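PDB 3PJ0: Lmo0305 protein from Listeria monocytogenes, which belongs to the beta-eliminating lyase family within the PLP-dependent aminotransferase-like clan and carries pyridoxal phosphate covalently linked to a lysine. Local coordinates for residues A[277-285]-A[291-299]. Numbering follows the deposited sequence. Where two conformers were deposited one is given.
Sequences CSGVKTVPE and MFHVYFENS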
ATOM      1  N   CYS A 277     -34.387   1.018 -26.218  1.00 22.73           N
ATOM      2  CA  CYS A 277     -33.775   1.374 -27.501  1.00 23.67           C
ATOM      3  C   CYS A 277     -33.598   0.149 -28.384  1.00 23.95           C
ATOM      4  O   CYS A 277     -33.213  -0.941 -27.913  1.00 23.51           O
ATOM      5  CB  CYS A 277     -32.438   2.087 -27.315  1.00 23.30           C
ATOM      6  SG  CYS A 277     -32.583   3.655 -26.401  1.00 24.33           S
ATOM      7  N   SER A 278     -33.927   0.310 -29.661  0.62 24.68           N
ATOM      8  CA  SER A 278     -33.848  -0.793 -30.616  0.62 25.46           C
ATOM      9  C   SER A 278     -32.380  -1.156 -30.842  0.62 25.14           C
ATOM     10  O   SER A 278     -31.563  -0.287 -31.139  0.62 26.23           O
ATOM     11  CB  SER A 278     -34.526  -0.403 -31.938  0.62 26.26           C
ATOM     12  OG  SER A 278     -34.727  -1.543 -32.745  0.62 26.27           O
ATOM     13  N   GLY A 279     -32.060  -2.440 -30.693  1.00 24.72           N
ATOM     14  CA  GLY A 279     -30.701  -2.958 -30.840  1.00 23.80           C
ATOM     15  C   GLY A 279     -29.810  -2.748 -29.616  1.00 22.31           C
ATOM     16  O   GLY A 279     -28.596  -2.896 -29.710  1.00 22.33           O
ATOM     17  N   VAL A 280     -30.417  -2.391 -28.485  1.00 20.06           N
ATOM     18  CA  VAL A 280     -29.702  -2.152 -27.250  1.00 18.55           C
ATOM     19  C   VAL A 280     -30.370  -2.991 -26.172  1.00 17.84           C
ATOM     20  O   VAL A 280     -31.609  -2.998 -26.064  1.00 16.94           O
ATOM     21  CB  VAL A 280     -29.773  -0.663 -26.814  1.00 17.65           C
ATOM     22  CG1 VAL A 280     -28.941  -0.423 -25.533  1.00 17.72           C
ATOM     23  CG2 VAL A 280     -29.330   0.297 -27.945  1.00 18.23           C
ATOM     24  N   LYS A 281     -29.561  -3.717 -25.397  1.00 17.36           N
ATOM     25  CA  LYS A 281     -30.050  -4.429 -24.223  1.00 16.81           C
ATOM     26  C   LYS A 281     -29.059  -4.270 -23.051  1.00 16.46           C
ATOM     27  O   LYS A 281     -27.907  -3.893 -23.260  1.00 16.81           O
ATOM     28  CB  LYS A 281     -30.232  -5.920 -24.517  1.00 17.66           C
ATOM     29  CG  LYS A 281     -28.910  -6.731 -24.634  1.00 21.00           C
ATOM     30  CD  LYS A 281     -29.135  -8.212 -24.998  1.00 24.22           C
ATOM     31  CE  LYS A 281     -27.801  -8.978 -25.071  1.00 27.02           C
ATOM     32  NZ  LYS A 281     -27.963 -10.438 -25.392  1.00 28.27           N
ATOM     33  N   THR A 282     -29.510  -4.549 -21.832  1.00 15.34           N
ATOM     34  CA  THR A 282     -28.594  -4.612 -20.710  1.00 15.32           C
ATOM     35  C   THR A 282     -28.442  -6.037 -20.172  1.00 14.57           C
ATOM     36  O   THR A 282     -29.319  -6.898 -20.367  1.00 14.55           O
ATOM     37  CB  THR A 282     -28.982  -3.665 -19.563  1.00 14.76           C
ATOM     38  OG1 THR A 282     -30.198  -4.087 -18.926  1.00 15.79           O
ATOM     39  CG2 THR A 282     -29.096  -2.227 -20.078  1.00 15.13           C
ATOM     40  N   VAL A 283     -27.304  -6.284 -19.510  1.00 14.24           N
ATOM     41  CA  VAL A 283     -27.061  -7.520 -18.815  1.00 14.34           C
ATOM     42  C   VAL A 283     -26.582  -7.152 -17.399  1.00 13.55           C
ATOM     43  O   VAL A 283     -25.591  -6.468 -17.262  1.00 14.46           O
ATOM     44  CB  VAL A 283     -26.009  -8.385 -19.493  1.00 14.17           C
ATOM     45  CG1 VAL A 283     -25.777  -9.656 -18.671  1.00 15.92           C
ATOM     46  CG2 VAL A 283     -26.408  -8.689 -20.941  1.00 14.91           C
ATOM     47  N   PRO A 284     -27.328  -7.533 -16.358  1.00 13.91           N
ATOM     48  CA  PRO A 284     -28.607  -8.226 -16.462  1.00 14.48           C
ATOM     49  C   PRO A 284     -29.666  -7.275 -17.050  1.00 15.04           C
ATOM     50  O   PRO A 284     -29.482  -6.049 -17.051  1.00 13.47           O
ATOM     51  CB  PRO A 284     -28.942  -8.586 -15.012  1.00 14.31           C
ATOM     52  CG  PRO A 284     -28.011  -7.858 -14.138  1.00 13.78           C
ATOM     53  CD  PRO A 284     -26.971  -7.189 -14.963  1.00 13.61           C
ATOM     54  N   GLU A 285     -30.779  -7.825 -17.548  1.00 15.47           N
ATOM     55  CA  GLU A 285     -31.834  -6.979 -18.121  1.00 16.07           C
ATOM     56  C   GLU A 285     -32.381  -6.000 -17.084  1.00 15.09           C
ATOM     57  O   GLU A 285     -32.605  -4.811 -17.387  1.00 15.03           O
ATOM     58  CB  GLU A 285     -32.957  -7.855 -18.705  0.67 16.84           C
ATOM     59  CG  GLU A 285     -34.168  -7.062 -19.220  0.67 19.17           C
ATOM     60  CD  GLU A 285     -35.223  -7.926 -19.924  0.67 23.42           C
ATOM     61  OE1 GLU A 285     -34.958  -9.123 -20.230  0.67 23.96           O
ATOM     62  OE2 GLU A 285     -36.321  -7.378 -20.185  0.67 23.55           O
HETATM   63  N   MSE A 291     -24.991  -1.319 -10.929  1.00  9.76           N
HETATM   64  CA  MSE A 291     -24.271  -1.528 -12.157  1.00 10.30           C
HETATM   65  C   MSE A 291     -24.956  -2.456 -13.130  1.00 10.34           C
HETATM   66  O   MSE A 291     -25.877  -3.198 -12.776  1.00 11.64           O
HETATM   67  CB  MSE A 291     -22.882  -2.095 -11.857  1.00 10.06           C
HETATM   68  CG  MSE A 291     -22.851  -3.520 -11.373  1.00 11.28           C
HETATM   69 SE   MSE A 291     -21.064  -4.314 -11.445  0.75  9.74          SE
HETATM   70  CE  MSE A 291     -20.847  -4.321 -13.370  1.00 11.55           C
ATOM     71  N   PHE A 292     -24.467  -2.411 -14.366  1.00  9.31           N
ATOM     72  CA  PHE A 292     -24.938  -3.272 -15.438  1.00  9.63           C
ATOM     73  C   PHE A 292     -24.042  -3.011 -16.649  1.00 10.41           C
ATOM     74  O   PHE A 292     -23.247  -2.074 -16.646  1.00 10.17           O
ATOM     75  CB  PHE A 292     -26.433  -3.051 -15.778  1.00  9.95           C
ATOM     76  CG  PHE A 292     -26.785  -1.642 -16.137  1.00  9.26           C
ATOM     77  CD1 PHE A 292     -26.679  -1.190 -17.444  1.00 11.73           C
ATOM     78  CD2 PHE A 292     -27.232  -0.746 -15.149  1.00 11.15           C
ATOM     79  CE1 PHE A 292     -27.005   0.144 -17.769  1.00 10.56           C
ATOM     80  CE2 PHE A 292     -27.540   0.557 -15.473  1.00 10.17           C
ATOM     81  CZ  PHE A 292     -27.433   1.010 -16.774  1.00 10.88           C
ATOM     82  N   HIS A 293     -24.154  -3.888 -17.638  1.00 11.06           N
ATOM     83  CA  HIS A 293     -23.453  -3.760 -18.909  1.00 11.22           C
ATOM     84  C   HIS A 293     -24.489  -3.486 -19.995  1.00 12.15           C
ATOM     85  O   HIS A 293     -25.571  -4.008 -19.948  1.00 12.02           O
ATOM     86  CB  HIS A 293     -22.711  -5.056 -19.191  1.00 10.56           C
ATOM     87  CG  HIS A 293     -21.505  -5.234 -18.343  1.00 11.40           C
ATOM     88  ND1 HIS A 293     -20.642  -6.301 -18.476  1.00 11.94           N
ATOM     89  CD2 HIS A 293     -20.993  -4.447 -17.368  1.00 10.15           C
ATOM     90  CE1 HIS A 293     -19.672  -6.174 -17.589  1.00 12.67           C
ATOM     91  NE2 HIS A 293     -19.845  -5.035 -16.937  1.00 12.35           N
ATOM     92  N   VAL A 294     -24.139  -2.647 -20.968  1.00 13.01           N
ATOM     93  CA  VAL A 294     -25.027  -2.272 -22.095  1.00 12.82           C
ATOM     94  C   VAL A 294     -24.424  -2.874 -23.356  1.00 13.49           C
ATOM     95  O   VAL A 294     -23.253  -2.663 -23.640  1.00 11.94           O
ATOM     96  CB  VAL A 294     -25.091  -0.728 -22.235  1.00 13.79           C
ATOM     97  CG1 VAL A 294     -25.957  -0.282 -23.394  1.00 14.39           C
ATOM     98  CG2 VAL A 294     -25.573  -0.087 -20.889  1.00 13.61           C
ATOM     99  N   TYR A 295     -25.222  -3.625 -24.097  1.00 13.88           N
ATOM    100  CA  TYR A 295     -24.779  -4.330 -25.287  1.00 15.40           C
ATOM    101  C   TYR A 295     -25.500  -3.795 -26.492  1.00 17.10           C
ATOM    102  O   TYR A 295     -26.703  -3.534 -26.435  1.00 17.01           O
ATOM    103  CB  TYR A 295     -25.084  -5.828 -25.163  1.00 15.58           C
ATOM    104  CG  TYR A 295     -24.047  -6.646 -24.436  1.00 16.47           C
ATOM    105  CD1 TYR A 295     -23.918  -6.583 -23.042  1.00 16.96           C
ATOM    106  CD2 TYR A 295     -23.206  -7.503 -25.142  1.00 17.25           C
ATOM    107  CE1 TYR A 295     -22.957  -7.337 -22.373  1.00 16.29           C
ATOM    108  CE2 TYR A 295     -22.253  -8.284 -24.483  1.00 18.81           C
ATOM    109  CZ  TYR A 295     -22.135  -8.200 -23.090  1.00 17.99           C
ATOM    110  OH  TYR A 295     -21.179  -8.953 -22.436  1.00 16.16           O
ATOM    111  N   PHE A 296     -24.769  -3.693 -27.596  1.00 18.68           N
ATOM    112  CA  PHE A 296     -25.285  -3.172 -28.834  1.00 19.00           C
ATOM    113  C   PHE A 296     -25.160  -4.184 -29.953  1.00 20.47           C
ATOM    114  O   PHE A 296     -24.205  -4.969 -29.975  1.00 20.06           O
ATOM    115  CB  PHE A 296     -24.483  -1.954 -29.258  1.00 19.26           C
ATOM    116  CG  PHE A 296     -24.598  -0.796 -28.333  1.00 16.85           C
ATOM    117  CD1 PHE A 296     -23.750  -0.685 -27.242  1.00 16.17           C
ATOM    118  CD2 PHE A 296     -25.529   0.213 -28.579  1.00 17.89           C
ATOM    119  CE1 PHE A 296     -23.836   0.387 -26.393  1.00 16.00           C
ATOM    120  CE2 PHE A 296     -25.641   1.296 -27.729  1.00 16.68           C
ATOM    121  CZ  PHE A 296     -24.798   1.396 -26.633  1.00 18.12           C
ATOM    122  N   GLU A 297     -26.113  -4.126 -30.889  1.00 21.49           N
ATOM    123  CA  GLU A 297     -26.111  -4.986 -32.072  1.00 23.01           C
ATOM    124  C   GLU A 297     -25.424  -4.300 -33.251  1.00 22.90           C
ATOM    125  O   GLU A 297     -25.916  -4.340 -34.400  1.00 23.54           O
ATOM    126  CB  GLU A 297     -27.534  -5.388 -32.469  1.00 24.02           C
ATOM    127  CG  GLU A 297     -28.240  -6.271 -31.462  1.00 26.51           C
ATOM    128  CD  GLU A 297     -29.693  -6.532 -31.849  1.00 30.22           C
ATOM    129  OE1 GLU A 297     -30.048  -6.349 -33.030  1.00 33.62           O
ATOM    130  OE2 GLU A 297     -30.494  -6.921 -30.968  1.00 33.49           O
ATOM    131  N   ASN A 298     -24.298  -3.655 -32.952  1.00 21.65           N
ATOM    132  CA  ASN A 298     -23.450  -3.000 -33.945  1.00 21.39           C
ATOM    133  C   ASN A 298     -22.024  -3.033 -33.471  1.00 20.31           C
ATOM    134  O   ASN A 298     -21.758  -3.225 -32.283  1.00 18.72           O
ATOM    135  CB  ASN A 298     -23.896  -1.565 -34.192  1.00 21.47           C
ATOM    136  CG  ASN A 298     -25.162  -1.494 -35.018  1.00 23.24           C
ATOM    137  OD1 ASN A 298     -25.141  -1.747 -36.237  1.00 27.88           O
ATOM    138  ND2 ASN A 298     -26.272  -1.154 -34.374  1.00 18.27           N
ATOM    139  N   SER A 299     -21.100  -2.867 -34.398  1.00 20.80           N
ATOM    140  CA  SER A 299     -19.684  -2.910 -34.081  1.00 21.07           C
ATOM    141  C   SER A 299     -19.279  -1.716 -33.212  1.00 20.83           C
ATOM    142  O   SER A 299     -19.956  -0.697 -33.215  1.00 21.29           O
ATOM    143  CB  SER A 299     -18.856  -2.847 -35.351  0.73 21.89           C
ATOM    144  OG  SER A 299     -18.962  -1.556 -35.930  0.73 21.98           O
TER
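With its CG1 anti to the backbone N (chi1 -177°), V280 lays that methyl on V294 CG1 at 3.7 Å. Its CG2, left beside its own N, meets F296 CE2 at 3.8 Å; the V280 and F296 side chains lie side by side, pointing the same way. Next on the same face, T282 holds OG1 between its N and carbonyl carbon (chi1 68°), which turns CG2 to the F292 ring, 3.7 Å from CD1. Its OG1 donates to P284 O at 2.8 Å and also pairs with N275 of helix 260-275, whose A271 and F274 pack against T282. The two segments form an antiparallel beta hairpin, with 280-283 an edge strand of a four-stranded antiparallel sheet and 291-296 bonded on its other edge to strand 329-335. K281 and Y295 exchange backbone hydrogen bonds, Y295 N to K281 O being almost straight (2.8 Å, 178°), and V283 and H293 do likewise. At the far end E297 N hydrogen-bonds G279 O at 3.0 Å, a carbonyl within the type II turn 277-280. On the opposite face, V283 CG2 touches Y295 CD1 at 3.9 Å, while the extended K281 chain passes Y295 CB with its CG. The H293 ring leads away from strand 280-283, its NE2 hydrogen-bonded to E333.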